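Local coordinates for protein homoaconitase large subunit (Methanocaldococcus jannaschii, PDB 4KP2) that catalyses, together with its small subunit, the reversible dehydration of (R)-homocitrate to cis-homoaconitate and the hydration of that product to homoisocitrate, using a [4Fe-4S] cluster, at residues L49-H53 against C119-L123; D54-L59 against M95-A99; D75-F81 against I108-G114; D82-P86 against T380-G384. All blocks are in the same frame, centred on the assembly; numbering follows the deposited sequence.

Interaction 1 of 4, residues L49-H53 against C119-L123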
loop_
_atom_site.group_PDB
_atom_site.type_symbol
_atom_site.label_atom_id
_atom_site.label_comp_id
_atom_site.label_asym_id
_atom_site.label_seq_id
_atom_site.Cartn_x
_atom_site.Cartn_y
_atom_site.Cartn_z
ATOM N N LEU A 49 -7.438 27.182 12.913
ATOM C CA LEU A 49 -7.202 26.102 11.963
ATOM C C LEU A 49 -8.211 24.969 12.139
ATOM O O LEU A 49 -8.359 24.421 13.230
ATOM C CB LEU A 49 -5.777 25.569 12.122
ATOM C CG LEU A 49 -5.180 24.789 10.951
ATOM C CD1 LEU A 49 -5.097 25.678 9.723
ATOM C CD2 LEU A 49 -3.807 24.246 11.316
ATOM N N ALA A 50 -8.900 24.621 11.057
ATOM C CA ALA A 50 -9.890 23.549 11.086
ATOM C C ALA A 50 -9.543 22.459 10.076
ATOM O O ALA A 50 -9.248 22.746 8.916
ATOM C CB ALA A 50 -11.280 24.104 10.818
ATOM N N MET A 51 -9.580 21.206 10.518
ATOM C CA MET A 51 -9.175 20.090 9.668
ATOM C C MET A 51 -10.031 18.837 9.840
ATOM O O MET A 51 -10.327 18.421 10.960
ATOM C CB MET A 51 -7.696 19.759 9.894
ATOM C CG MET A 51 -7.291 18.357 9.465
ATOM S SD MET A 51 -7.204 17.210 10.853
ATOM C CE MET A 51 -8.031 15.785 10.152
ATOM N N THR A 52 -10.424 18.244 8.717
ATOM C CA THR A 52 -11.121 16.962 8.709
ATOM C C THR A 52 -10.519 16.043 7.649
ATOM O O THR A 52 -10.083 16.502 6.593
ATOM C CB THR A 52 -12.625 17.131 8.438
ATOM O OG1 THR A 52 -12.817 17.985 7.304
ATOM C CG2 THR A 52 -13.321 17.739 9.647
ATOM N N HIS A 53 -10.493 14.745 7.935
ATOM C CA HIS A 53 -9.927 13.775 7.001
ATOM C C HIS A 53 -11.011 13.014 6.239
ATOM O O HIS A 53 -12.203 13.259 6.430
ATOM C CB HIS A 53 -8.993 12.801 7.726
ATOM C CG HIS A 53 -9.630 12.099 8.887
ATOM N ND1 HIS A 53 -10.472 11.019 8.732
ATOM C CD2 HIS A 53 -9.543 12.320 10.219
ATOM C CE1 HIS A 53 -10.878 10.607 9.920
ATOM N NE2 HIS A 53 -10.330 11.380 10.840
ATOM N N CYS A 119 -2.962 13.302 8.188
ATOM C CA CYS A 119 -3.546 14.623 8.396
ATOM C C CYS A 119 -2.782 15.460 9.419
ATOM O O CYS A 119 -2.520 16.641 9.194
ATOM C CB CYS A 119 -5.005 14.487 8.830
ATOM S SG CYS A 119 -5.240 13.552 10.362
ATOM N N HIS A 120 -2.430 14.845 10.543
ATOM C CA HIS A 120 -1.718 15.552 11.600
ATOM C C HIS A 120 -0.281 15.862 11.199
ATOM O O HIS A 120 0.268 16.897 11.577
ATOM C CB HIS A 120 -1.738 14.741 12.895
ATOM C CG HIS A 120 -3.113 14.517 13.444
ATOM N ND1 HIS A 120 -4.106 15.464 13.363
ATOM C CD2 HIS A 120 -3.656 13.448 14.073
ATOM C CE1 HIS A 120 -5.208 14.993 13.923
ATOM N NE2 HIS A 120 -4.961 13.773 14.361
ATOM N N GLN A 121 0.326 14.961 10.434
ATOM C CA GLN A 121 1.696 15.153 9.976
ATOM C C GLN A 121 1.775 16.289 8.961
ATOM O O GLN A 121 2.685 17.114 9.012
ATOM C CB GLN A 121 2.250 13.861 9.373
ATOM C CG GLN A 121 3.709 13.951 8.958
ATOM C CD GLN A 121 4.640 14.184 10.132
ATOM O OE1 GLN A 121 4.352 13.780 11.260
ATOM N NE2 GLN A 121 5.765 14.841 9.874
ATOM N N ILE A 122 0.816 16.320 8.040
ATOM C CA ILE A 122 0.726 17.392 7.055
ATOM C C ILE A 122 0.493 18.727 7.751
ATOM O O ILE A 122 1.104 19.741 7.407
ATOM C CB ILE A 122 -0.418 17.138 6.054
ATOM C CG1 ILE A 122 -0.106 15.918 5.186
ATOM C CG2 ILE A 122 -0.652 18.359 5.176
ATOM C CD1 ILE A 122 -1.196 15.586 4.193
ATOM N N LEU A 123 -0.389 18.710 8.745
ATOM C CA LEU A 123 -0.740 19.909 9.494
ATOM C C LEU A 123 0.474 20.460 10.237
ATOM O O LEU A 123 0.624 21.673 10.392
ATOM C CB LEU A 123 -1.865 19.599 10.483
ATOM C CG LEU A 123 -3.015 20.601 10.574
ATOM C CD1 LEU A 123 -3.633 20.816 9.205
ATOM C CD2 LEU A 123 -4.062 20.113 11.561
#
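Met51 of strand 49-53 packs on Cys119 and Leu123 of helix 119-126, a strand-on-helix contact of the alpha-beta-alpha sandwich. The strand is the middle one of a five-stranded parallel sheet. The helix runs against it at 148°, with 9.9 Å between the axes of the two segments at their closest. Met51 has CG anti to its backbone N (chi1 159°), and the chain then bends twice. This turns the methyl to the first turn of the helix. Met51 CE lies 3.5 Å from Cys119 CB and 3.6 Å from Cys119 SG. Met51 CB lies 4.0 Å from Leu123 CD2, one of that side chain's two methyls. Leu49 and Leu123 meet tip to tip, Leu49 CD2 3.8 Å from Leu123 CG. Met51 SD approaches the His120 ring obliquely, 4.3 Å from His120 CE1. An alanine at Met51 would keep CB on Leu123 but lose the sulfur and methyl, which would probably open a gap beside Cys119. In the next shell, Asp82 OD2 accepts a hydrogen bond from Cys119 N at the start of the helix. His120 NE2 is hydrogen-bonded to Asp138 OD1, and its ring also touches Cys323, a predicted ligand of the iron-sulfur cluster. Cys119 SG sits over the centre of one face of the His120 ring, 3.7 Å above its plane.

Interaction 2 of 4, residues D54-L59 against M95-A99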
loop_
_atom_site.group_PDB
_atom_site.type_symbol
_atom_site.label_atom_id
_atom_site.label_comp_id
_atom_site.label_asym_id
_atom_site.label_seq_id
_atom_site.Cartn_x
_atom_site.Cartn_y
_atom_site.Cartn_z
ATOM N N ASP A 54 -10.588 12.085 5.384
ATOM C CA ASP A 54 -11.501 11.355 4.503
ATOM C C ASP A 54 -12.588 10.578 5.244
ATOM O O ASP A 54 -13.610 10.218 4.662
ATOM C CB ASP A 54 -10.720 10.411 3.585
ATOM C CG ASP A 54 -9.858 9.430 4.353
ATOM O OD1 ASP A 54 -9.318 9.814 5.412
ATOM O OD2 ASP A 54 -9.719 8.275 3.899
ATOM N N GLY A 55 -12.362 10.320 6.527
ATOM C CA GLY A 55 -13.326 9.596 7.334
ATOM C C GLY A 55 -14.305 10.508 8.047
ATOM O O GLY A 55 -15.385 10.075 8.451
ATOM N N THR A 56 -13.934 11.776 8.199
ATOM C CA THR A 56 -14.763 12.725 8.936
ATOM C C THR A 56 -15.211 13.925 8.100
ATOM O O THR A 56 -16.162 14.617 8.465
ATOM C CB THR A 56 -14.054 13.222 10.212
ATOM O OG1 THR A 56 -12.759 13.734 9.876
ATOM C CG2 THR A 56 -13.901 12.082 11.207
ATOM N N THR A 57 -14.527 14.172 6.987
ATOM C CA THR A 57 -14.923 15.247 6.075
ATOM C C THR A 57 -16.339 15.074 5.500
ATOM O O THR A 57 -17.127 16.020 5.529
ATOM C CB THR A 57 -13.900 15.464 4.929
ATOM O OG1 THR A 57 -12.609 15.751 5.480
ATOM C CG2 THR A 57 -14.332 16.618 4.034
ATOM N N PRO A 58 -16.674 13.875 4.979
ATOM C CA PRO A 58 -18.042 13.725 4.467
ATOM C C PRO A 58 -19.073 13.773 5.586
ATOM O O PRO A 58 -20.212 14.181 5.361
ATOM C CB PRO A 58 -18.032 12.327 3.840
ATOM C CG PRO A 58 -16.601 12.010 3.619
ATOM C CD PRO A 58 -15.876 12.660 4.739
ATOM N N LEU A 59 -18.670 13.351 6.780
ATOM C CA LEU A 59 -19.547 13.379 7.942
ATOM C C LEU A 59 -19.804 14.813 8.392
ATOM O O LEU A 59 -20.906 15.150 8.824
ATOM C CB LEU A 59 -18.945 12.565 9.089
ATOM C CG LEU A 59 -19.292 11.076 9.171
ATOM C CD1 LEU A 59 -18.953 10.345 7.881
ATOM C CD2 LEU A 59 -18.577 10.434 10.352
ATOM N N MET A 95 -17.256 8.203 0.112
ATOM C CA MET A 95 -16.936 9.258 1.066
ATOM C C MET A 95 -15.925 10.243 0.486
ATOM O O MET A 95 -16.119 11.457 0.564
ATOM C CB MET A 95 -16.413 8.667 2.378
ATOM C CG MET A 95 -17.500 8.098 3.277
ATOM S SD MET A 95 -16.912 7.736 4.943
ATOM C CE MET A 95 -15.608 6.559 4.599
ATOM N N GLN A 96 -14.856 9.719 -0.101
ATOM C CA GLN A 96 -13.824 10.564 -0.691
ATOM C C GLN A 96 -14.371 11.389 -1.850
ATOM O O GLN A 96 -13.907 12.502 -2.098
ATOM C CB GLN A 96 -12.628 9.726 -1.147
ATOM C CG GLN A 96 -11.862 9.070 -0.011
ATOM C CD GLN A 96 -10.601 8.377 -0.483
ATOM O OE1 GLN A 96 -10.183 8.536 -1.629
ATOM N NE2 GLN A 96 -9.987 7.600 0.402
ATOM N N LYS A 97 -15.362 10.845 -2.549
ATOM C CA LYS A 97 -16.000 11.572 -3.638
ATOM C C LYS A 97 -16.835 12.720 -3.080
ATOM O O LYS A 97 -16.933 13.783 -3.691
ATOM C CB LYS A 97 -16.872 10.641 -4.482
ATOM C CG LYS A 97 -17.304 11.249 -5.807
ATOM C CD LYS A 97 -18.174 10.297 -6.610
ATOM C CE LYS A 97 -19.532 10.100 -5.957
ATOM N NZ LYS A 97 -20.430 9.259 -6.795
ATOM N N LEU A 98 -17.428 12.496 -1.911
ATOM C CA LEU A 98 -18.207 13.526 -1.235
ATOM C C LEU A 98 -17.293 14.605 -0.673
ATOM O O LEU A 98 -17.640 15.785 -0.663
ATOM C CB LEU A 98 -19.041 12.913 -0.110
ATOM C CG LEU A 98 -20.555 12.910 -0.316
ATOM C CD1 LEU A 98 -21.256 12.360 0.916
ATOM C CD2 LEU A 98 -21.046 14.311 -0.636
ATOM N N ALA A 99 -16.123 14.189 -0.200
ATOM C CA ALA A 99 -15.142 15.121 0.337
ATOM C C ALA A 99 -14.586 16.005 -0.772
ATOM O O ALA A 99 -14.234 17.160 -0.540
ATOM C CB ALA A 99 -14.023 14.369 1.033
#
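Two helices of successive beta-alpha-beta crossovers meet here, Pro58 in the first turn of helix 57-67 wedging against Met95 in helix 90-106. Asp54 and Gly55, in the loop leading into the first helix, also touch helix 90-106. The Pro58 ring crosses the Met95 side chain at about a right angle. Its CG is 3.6 Å from Met95 CB. The same CG comes within 3.1 Å of Met95 O, so the ring packs tightly on the helix backbone. That oxygen already accepts the helical hydrogen bond from Ala99 N. Pro58 CB rests 4.1 Å from Leu98 CB, one turn along the same helix. Thr57 turns its methyl to the side opposite the backbone N, and this CG2 is 3.8 Å from Ala99 CB. Thr57 OG1 is hydrogen-bonded instead to His53 O and Thr52 OG1. Met95 bends at its last torsion (chi3 -59°), which brings CE to 4.2 Å from Asp54 O. The more exposed Leu59 closes the outer end, its CD1 4.4 Å from Met95 SD. Asp54 and Gln96 run alongside each other, carboxylate and amide planes 59° apart. Their polar ends have partners elsewhere: Asp54 OD1 and OD2 accept the backbone N-H groups of His83 and Asn84, while Gln96 NE2 makes a weak hydrogen bond to Asn84 O. Gln96 also packs on Lys348 of the second subunit. Between the two side chains themselves, Asp54 OD2 stands 3.6 Å from Gln96 NE2.

Interaction 3 of 4, residues D75-F81 against I108-G114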
loop_
_atom_site.group_PDB
_atom_site.type_symbol
_atom_site.label_atom_id
_atom_site.label_comp_id
_atom_site.label_asym_id
_atom_site.label_seq_id
_atom_site.Cartn_x
_atom_site.Cartn_y
_atom_site.Cartn_z
ATOM N N ASP A 75 -9.353 29.417 3.651
ATOM C CA ASP A 75 -7.915 29.458 3.894
ATOM C C ASP A 75 -7.554 28.854 5.249
ATOM O O ASP A 75 -6.445 28.351 5.436
ATOM C CB ASP A 75 -7.398 30.895 3.808
ATOM C CG ASP A 75 -7.538 31.482 2.420
ATOM O OD1 ASP A 75 -8.361 30.964 1.636
ATOM O OD2 ASP A 75 -6.829 32.463 2.112
ATOM N N LYS A 76 -8.493 28.908 6.188
ATOM C CA LYS A 76 -8.279 28.357 7.521
ATOM C C LYS A 76 -8.707 26.895 7.607
ATOM O O LYS A 76 -8.621 26.279 8.669
ATOM C CB LYS A 76 -9.034 29.178 8.568
ATOM C CG LYS A 76 -8.223 30.285 9.226
ATOM C CD LYS A 76 -7.915 31.420 8.265
ATOM C CE LYS A 76 -7.215 32.562 8.986
ATOM N NZ LYS A 76 -8.037 33.089 10.112
ATOM N N ILE A 77 -9.167 26.342 6.489
ATOM C CA ILE A 77 -9.638 24.960 6.454
ATOM C C ILE A 77 -8.665 24.047 5.711
ATOM O O ILE A 77 -8.192 24.383 4.626
ATOM C CB ILE A 77 -11.028 24.860 5.797
ATOM C CG1 ILE A 77 -12.038 25.724 6.554
ATOM C CG2 ILE A 77 -11.501 23.415 5.754
ATOM C CD1 ILE A 77 -13.413 25.742 5.928
ATOM N N VAL A 78 -8.368 22.894 6.304
ATOM C CA VAL A 78 -7.463 21.926 5.695
ATOM C C VAL A 78 -8.122 20.554 5.560
ATOM O O VAL A 78 -8.694 20.035 6.517
ATOM C CB VAL A 78 -6.159 21.782 6.509
ATOM C CG1 VAL A 78 -5.269 20.701 5.911
ATOM C CG2 VAL A 78 -5.421 23.112 6.575
ATOM N N VAL A 79 -8.041 19.974 4.368
ATOM C CA VAL A 79 -8.571 18.636 4.130
ATOM C C VAL A 79 -7.475 17.708 3.616
ATOM O O VAL A 79 -6.783 18.028 2.650
ATOM C CB VAL A 79 -9.735 18.657 3.121
ATOM C CG1 VAL A 79 -10.248 17.246 2.874
ATOM C CG2 VAL A 79 -10.855 19.552 3.623
ATOM N N ALA A 80 -7.320 16.558 4.265
ATOM C CA ALA A 80 -6.285 15.602 3.883
ATOM C C ALA A 80 -6.766 14.156 3.980
ATOM O O ALA A 80 -7.293 13.732 5.009
ATOM C CB ALA A 80 -5.040 15.805 4.731
ATOM N N PHE A 81 -6.578 13.405 2.899
ATOM C CA PHE A 81 -6.953 11.996 2.868
ATOM C C PHE A 81 -5.794 11.144 3.363
ATOM O O PHE A 81 -4.677 11.253 2.852
ATOM C CB PHE A 81 -7.340 11.568 1.450
ATOM C CG PHE A 81 -8.535 12.291 0.895
ATOM C CD1 PHE A 81 -9.374 13.024 1.721
ATOM C CD2 PHE A 81 -8.825 12.233 -0.458
ATOM C CE1 PHE A 81 -10.471 13.687 1.208
ATOM C CE2 PHE A 81 -9.922 12.892 -0.977
ATOM C CZ PHE A 81 -10.745 13.620 -0.144
ATOM N N ILE A 108 -11.533 24.885 -1.107
ATOM C CA ILE A 108 -10.509 24.588 -0.115
ATOM C C ILE A 108 -9.160 24.387 -0.794
ATOM O O ILE A 108 -8.851 23.295 -1.272
ATOM C CB ILE A 108 -10.858 23.330 0.698
ATOM C CG1 ILE A 108 -12.275 23.440 1.262
ATOM C CG2 ILE A 108 -9.852 23.122 1.819
ATOM C CD1 ILE A 108 -12.468 24.608 2.202
ATOM N N LYS A 109 -8.364 25.449 -0.842
ATOM C CA LYS A 109 -7.053 25.394 -1.478
ATOM C C LYS A 109 -6.091 24.513 -0.691
ATOM O O LYS A 109 -5.218 23.862 -1.266
ATOM C CB LYS A 109 -6.472 26.798 -1.642
ATOM C CG LYS A 109 -7.269 27.685 -2.582
ATOM C CD LYS A 109 -6.598 29.034 -2.768
ATOM C CE LYS A 109 -7.387 29.913 -3.721
ATOM N NZ LYS A 109 -6.725 31.228 -3.920
ATOM N N ASN A 110 -6.260 24.495 0.626
ATOM C CA ASN A 110 -5.432 23.666 1.490
ATOM C C ASN A 110 -5.898 22.215 1.499
ATOM O O ASN A 110 -6.172 21.652 2.558
ATOM C CB ASN A 110 -5.426 24.215 2.916
ATOM C CG ASN A 110 -4.961 25.652 2.985
ATOM O OD1 ASN A 110 -4.149 26.095 2.172
ATOM N ND2 ASN A 110 -5.476 26.392 3.958
ATOM N N PHE A 111 -5.985 21.614 0.317
ATOM C CA PHE A 111 -6.434 20.234 0.197
ATOM C C PHE A 111 -5.284 19.301 -0.153
ATOM O O PHE A 111 -4.436 19.627 -0.983
ATOM C CB PHE A 111 -7.540 20.123 -0.851
ATOM C CG PHE A 111 -7.909 18.709 -1.192
ATOM C CD1 PHE A 111 -8.510 17.891 -0.251
ATOM C CD2 PHE A 111 -7.666 18.200 -2.456
ATOM C CE1 PHE A 111 -8.855 16.590 -0.561
ATOM C CE2 PHE A 111 -8.010 16.900 -2.773
ATOM C CZ PHE A 111 -8.604 16.094 -1.824
ATOM N N HIS A 112 -5.263 18.136 0.484
ATOM C CA HIS A 112 -4.223 17.149 0.238
ATOM C C HIS A 112 -4.814 15.792 -0.122
ATOM O O HIS A 112 -5.556 15.196 0.657
ATOM C CB HIS A 112 -3.303 17.027 1.451
ATOM C CG HIS A 112 -2.515 18.268 1.733
ATOM N ND1 HIS A 112 -1.277 18.502 1.180
ATOM C CD2 HIS A 112 -2.797 19.347 2.500
ATOM C CE1 HIS A 112 -0.822 19.671 1.599
ATOM N NE2 HIS A 112 -1.726 20.203 2.400
ATOM N N LYS A 113 -4.477 15.314 -1.313
ATOM C CA LYS A 113 -4.989 14.046 -1.813
ATOM C C LYS A 113 -4.348 12.869 -1.095
ATOM O O LYS A 113 -3.539 13.048 -0.185
ATOM C CB LYS A 113 -4.726 13.935 -3.313
ATOM C CG LYS A 113 -5.270 15.097 -4.116
ATOM C CD LYS A 113 -4.614 15.178 -5.481
ATOM C CE LYS A 113 -4.819 13.899 -6.271
ATOM N NZ LYS A 113 -4.139 13.961 -7.592
ATOM N N GLY A 114 -4.718 11.664 -1.514
ATOM C CA GLY A 114 -4.128 10.460 -0.963
ATOM C C GLY A 114 -2.666 10.346 -1.342
ATOM O O GLY A 114 -2.291 10.597 -2.486
#
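Phe81 and Phe111 form a T-shaped pair at the apolar centre. The edge of Phe111 points at one face of Phe81, with ring centroids 5.0 Å apart and planes at 78°. Phe111 CE1 and CZ do the touching, CE1 3.5 Å from Phe81 CZ. With chi1 at 171°, Phe111 carries its ring beside Val79 as well. Val79 CG1 is 3.6 Å from Phe111 CD1. Farther along, Ile77 and Ile108 cross at about a right angle, with Ile77 CG2 3.9 Å from Ile108 CD1. The backbones pair as parallel strands. Val79 N donates to Asn110 O at 3.1 Å, and His112 N to Val79 O at 2.6 Å. Phe81 N then donates to His112 O. At the polar edge, Asn110 ND2 makes a weak hydrogen bond to Ile77 O, 3.4 Å long, and lies 2.6 Å from Asp75 O. His112 NE2 is hydrogen-bonded to Tyr127 OH, and Lys113 NZ is hydrogen-bonded to Val347 O of the second subunit. The strands 77-80 and 111-112 are joined through helix 90-106 as a beta-alpha-beta unit. That helix covers Phe81, Ile108 and Phe111 on one face of the sheet, while helix 119-126 covers Ala80 and His112 on the other.

Interaction 4 of 4, residues D82-P86 against T380-G384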
loop_
_atom_site.group_PDB
_atom_site.type_symbol
_atom_site.label_atom_id
_atom_site.label_comp_id
_atom_site.label_asym_id
_atom_site.label_seq_id
_atom_site.Cartn_x
_atom_site.Cartn_y
_atom_site.Cartn_z
ATOM N N ASP A 82 -6.054 10.292 4.349
ATOM C CA ASP A 82 -4.992 9.481 4.934
ATOM C C ASP A 82 -5.496 8.168 5.529
ATOM O O ASP A 82 -4.789 7.161 5.510
ATOM C CB ASP A 82 -4.239 10.280 5.999
ATOM C CG ASP A 82 -5.122 10.666 7.170
ATOM O OD1 ASP A 82 -6.340 10.854 6.965
ATOM O OD2 ASP A 82 -4.596 10.781 8.298
ATOM N N HIS A 83 -6.714 8.183 6.060
ATOM C CA HIS A 83 -7.265 7.015 6.739
ATOM C C HIS A 83 -7.511 5.838 5.799
ATOM O O HIS A 83 -7.207 4.693 6.135
ATOM C CB HIS A 83 -8.561 7.381 7.466
ATOM C CG HIS A 83 -8.345 8.065 8.778
ATOM N ND1 HIS A 83 -7.589 9.211 8.907
ATOM C CD2 HIS A 83 -8.786 7.764 10.022
ATOM C CE1 HIS A 83 -7.574 9.586 10.173
ATOM N NE2 HIS A 83 -8.293 8.724 10.871
ATOM N N ASN A 84 -8.067 6.122 4.626
ATOM C CA ASN A 84 -8.426 5.074 3.678
ATOM C C ASN A 84 -7.815 5.302 2.302
ATOM O O ASN A 84 -8.533 5.433 1.309
ATOM C CB ASN A 84 -9.948 4.970 3.562
ATOM C CG ASN A 84 -10.622 4.739 4.902
ATOM O OD1 ASN A 84 -10.842 3.598 5.309
ATOM N ND2 ASN A 84 -10.954 5.824 5.594
ATOM N N VAL A 85 -6.488 5.348 2.243
ATOM C CA VAL A 85 -5.798 5.603 0.984
ATOM C C VAL A 85 -4.848 4.466 0.595
ATOM O O VAL A 85 -3.936 4.125 1.348
ATOM C CB VAL A 85 -5.046 6.955 1.014
ATOM C CG1 VAL A 85 -6.040 8.104 0.975
ATOM C CG2 VAL A 85 -4.160 7.057 2.248
ATOM N N PRO A 86 -5.075 3.856 -0.580
ATOM C CA PRO A 86 -6.182 4.089 -1.516
ATOM C C PRO A 86 -7.500 3.547 -0.960
ATOM O O PRO A 86 -7.466 2.764 -0.011
ATOM C CB PRO A 86 -5.766 3.282 -2.756
ATOM C CG PRO A 86 -4.302 3.053 -2.604
ATOM C CD PRO A 86 -4.086 2.920 -1.136
ATOM N N THR A 380 0.958 3.176 0.990
ATOM C CA THR A 380 0.729 4.602 0.786
ATOM C C THR A 380 0.748 5.363 2.109
ATOM O O THR A 380 0.083 4.960 3.066
ATOM C CB THR A 380 -0.621 4.841 0.079
ATOM O OG1 THR A 380 -0.569 4.299 -1.247
ATOM C CG2 THR A 380 -0.947 6.322 0.005
ATOM N N PRO A 381 1.524 6.460 2.166
ATOM C CA PRO A 381 1.657 7.320 3.348
ATOM C C PRO A 381 0.318 7.709 3.970
ATOM O O PRO A 381 -0.357 8.619 3.488
ATOM C CB PRO A 381 2.356 8.559 2.789
ATOM C CG PRO A 381 3.193 8.032 1.682
ATOM C CD PRO A 381 2.402 6.904 1.067
ATOM N N GLY A 382 -0.051 7.013 5.040
ATOM C CA GLY A 382 -1.281 7.286 5.756
ATOM C C GLY A 382 -1.262 6.621 7.119
ATOM O O GLY A 382 -0.208 6.503 7.744
ATOM N N CYS A 383 -2.427 6.181 7.580
ATOM C CA CYS A 383 -2.527 5.503 8.867
ATOM C C CYS A 383 -3.350 4.221 8.768
ATOM O O CYS A 383 -4.581 4.258 8.735
ATOM C CB CYS A 383 -3.110 6.440 9.929
ATOM S SG CYS A 383 -4.609 7.327 9.426
ATOM N N GLY A 384 -2.658 3.088 8.721
ATOM C CA GLY A 384 -3.313 1.796 8.632
ATOM C C GLY A 384 -2.370 0.657 8.972
ATOM O O GLY A 384 -1.178 0.732 8.685
#
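His83 lays one ring face against the sulfur of Cys383, a predicted ligand of the [4Fe-4S] cluster. Its CB leads away from 380-384, but the first torsion (chi1 -80°) brings the ring back against the sulfur. His83 CG is 3.9 Å from Cys383 SG. ND1 comes closer, 3.6 Å from Cys383 SG, and CE1 follows at 3.8 Å from it. In the ring plane, His83 ND1 donates a nearly straight hydrogen bond of 2.8 Å to Asp82 OD1, which it meets from above the carboxylate plane. At the tip, NE2 lies 3.3 Å from His53 CE1, and the two rings are stacked. An alanine here would remove the ring, probably leaving Asp82 OD1 without this donor and one side of the sulfur uncovered. The carboxylate touches the sulfur too, with Asp82 OD2 3.6 Å from Cys383 SG. Cys383 N donates to Asp82 O at 3.3 Å, coming from above the carbonyl plane. Val85 CG2 meets Thr380 CG2 at 4.0 Å, and Thr380 OG1 is hydrogen-bonded to Ile378 O of the second subunit. The contact joins the loop between strand 77-80 of one parallel sheet and helix 90-106 to the loop between strands 377-378 and 399-402 of another sheet.

From the N terminus, strand 49-53 pairs with strand 77-80 in one parallel sheet, and helix 119-126 packs on that sheet to close the loop of interaction 1. Interactions 2 and 3 are nested inside this loop and cross each other. Interaction 2 joins the start of helix 57-67 to helix 90-106, and interaction 3 pairs the strands that come before and after the latter helix in the chain. Phe81 of interaction 3 packs on Asp54 and Ala99 of interaction 2. Interaction 4 crosses the other three. It closes a loop of nearly 300 residues and ties this sheet to the one holding strand 377-378. Interactions 2, 3 and 4 also touch the second subunit.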